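Local coordinates for protein single-stranded-DNA-specific exonuclease RecJ (Thermus thermophilus, PDB 2ZXR) that degrades single-stranded DNA in the 5' to 3' direction, using divalent metal ions such as magnesium or manganese for its exonuclease activity, at residues Leu250-Ala254 / Val300-His304. Sequence-based numbering, arbitrary orientation.
Sequences LLAEA and VGELH
Leu-251 and Val-300 are the nearest CA pair between 250-254 and 300-304, 5.8 Å apart, while the short axes of the two segments pass 10.6 Å from each other at a crossing angle of -52°. The CB of Val-300 is directed toward 250-254, and its two methyls share the contact. CG2 presses on the backbone where Leu-250 joins Leu-251, 3.8 Å from Leu-251 N, and also meets CB of both leucines. CG1, anti to the valine's own backbone N (chi1 165°), reaches the CB of Ala-254 at 3.8 Å, one turn further along. That same Ala-254 CB sits at the edge of the His-304 ring, in its plane, 3.5 Å from CE1. Over one face of the ring lies Val-300 O of the same helix, 3.4 Å above the plane and away from its centre. The end of Leu-251 turns to 300-304, where its CD2 meets CD1 of Leu-303 at 4.1 Å, the two side chains crossing at about a right angle. Leu-303 is about 12 Å, side chain to side chain, from the manganese ligands Asp-80 and Asp-82. The contact is therefore apolar, with Ala-254 and the histidine ring on its more exposed side. Leu-287 of helix 281-289 touches Leu-251, Val-300 and Leu-303 together, and Ile-268 and Ile-272 of helix 261-277 pack on Leu-251. The end of helix 246-254 is thus joined to the long helix 293-321 within an all-helical cluster.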
loop_
_atom_site.group_PDB
_atom_site.type_symbol
_atom_site.label_atom_id
_atom_site.label_comp_id
_atom_site.label_asym_id
_atom_site.label_seq_id
_atom_site.Cartn_x
_atom_site.Cartn_y
_atom_site.Cartn_z
ATOM N N LEU A 250 13.799 -17.958 -15.625
ATOM C CA LEU A 250 13.112 -19.231 -15.411
ATOM C C LEU A 250 12.261 -19.219 -14.124
ATOM O O LEU A 250 11.167 -19.775 -14.094
ATOM C CB LEU A 250 14.156 -20.368 -15.377
ATOM C CG LEU A 250 14.123 -21.545 -16.385
ATOM C CD1 LEU A 250 13.779 -21.085 -17.808
ATOM C CD2 LEU A 250 15.498 -22.274 -16.355
ATOM N N LEU A 251 12.746 -18.602 -13.051
ATOM C CA LEU A 251 11.922 -18.583 -11.843
ATOM C C LEU A 251 10.664 -17.764 -12.161
ATOM O O LEU A 251 9.547 -18.167 -11.819
ATOM C CB LEU A 251 12.674 -17.958 -10.671
ATOM C CG LEU A 251 11.922 -17.799 -9.346
ATOM C CD1 LEU A 251 11.282 -19.137 -8.902
ATOM C CD2 LEU A 251 12.933 -17.317 -8.291
ATOM N N ALA A 252 10.850 -16.627 -12.837
ATOM C CA ALA A 252 9.726 -15.760 -13.205
ATOM C C ALA A 252 8.698 -16.506 -14.077
ATOM O O ALA A 252 7.499 -16.450 -13.812
ATOM C CB ALA A 252 10.235 -14.534 -13.926
ATOM N N GLU A 253 9.154 -17.195 -15.116
ATOM C CA GLU A 253 8.206 -17.924 -15.972
ATOM C C GLU A 253 7.487 -19.026 -15.194
ATOM O O GLU A 253 6.285 -19.219 -15.369
ATOM C CB GLU A 253 8.921 -18.536 -17.163
ATOM C CG GLU A 253 9.632 -17.504 -18.002
ATOM C CD GLU A 253 10.399 -18.104 -19.167
ATOM O OE1 GLU A 253 10.640 -19.333 -19.154
ATOM O OE2 GLU A 253 10.764 -17.334 -20.086
ATOM N N ALA A 254 8.214 -19.717 -14.321
ATOM C CA ALA A 254 7.634 -20.799 -13.516
ATOM C C ALA A 254 6.411 -20.316 -12.764
ATOM O O ALA A 254 5.438 -21.059 -12.615
ATOM C CB ALA A 254 8.670 -21.359 -12.497
ATOM N N VAL A 300 15.207 -24.225 -9.818
ATOM C CA VAL A 300 13.870 -23.660 -9.702
ATOM C C VAL A 300 12.997 -24.768 -9.079
ATOM O O VAL A 300 12.209 -24.516 -8.170
ATOM C CB VAL A 300 13.328 -23.205 -11.096
ATOM C CG1 VAL A 300 11.814 -22.977 -11.036
ATOM C CG2 VAL A 300 14.030 -21.876 -11.506
ATOM N N GLY A 301 13.162 -26.001 -9.548
ATOM C CA GLY A 301 12.400 -27.102 -8.971
ATOM C C GLY A 301 12.682 -27.194 -7.476
ATOM O O GLY A 301 11.781 -27.379 -6.650
ATOM N N GLU A 302 13.951 -27.053 -7.113
ATOM C CA GLU A 302 14.337 -27.098 -5.705
ATOM C C GLU A 302 13.679 -25.945 -4.893
ATOM O O GLU A 302 13.152 -26.162 -3.805
ATOM C CB GLU A 302 15.862 -27.012 -5.597
ATOM C CG GLU A 302 16.433 -27.502 -4.303
ATOM C CD GLU A 302 16.658 -29.008 -4.318
ATOM O OE1 GLU A 302 15.688 -29.764 -4.573
ATOM O OE2 GLU A 302 17.811 -29.435 -4.082
ATOM N N LEU A 303 13.725 -24.720 -5.402
ATOM C CA LEU A 303 13.099 -23.615 -4.667
ATOM C C LEU A 303 11.596 -23.898 -4.520
ATOM O O LEU A 303 11.010 -23.568 -3.492
ATOM C CB LEU A 303 13.279 -22.258 -5.360
ATOM C CG LEU A 303 14.640 -21.581 -5.566
ATOM C CD1 LEU A 303 14.428 -20.072 -5.592
ATOM C CD2 LEU A 303 15.630 -21.954 -4.458
ATOM N N HIS A 304 10.971 -24.494 -5.536
ATOM C CA HIS A 304 9.537 -24.804 -5.421
ATOM C C HIS A 304 9.285 -25.766 -4.264
ATOM O O HIS A 304 8.303 -25.622 -3.529
ATOM C CB HIS A 304 9.001 -25.423 -6.706
ATOM C CG HIS A 304 8.855 -24.439 -7.823
ATOM N ND1 HIS A 304 8.746 -24.818 -9.148
ATOM C CD2 HIS A 304 8.754 -23.090 -7.807
ATOM C CE1 HIS A 304 8.572 -23.739 -9.894
ATOM N NE2 HIS A 304 8.572 -22.678 -9.102
#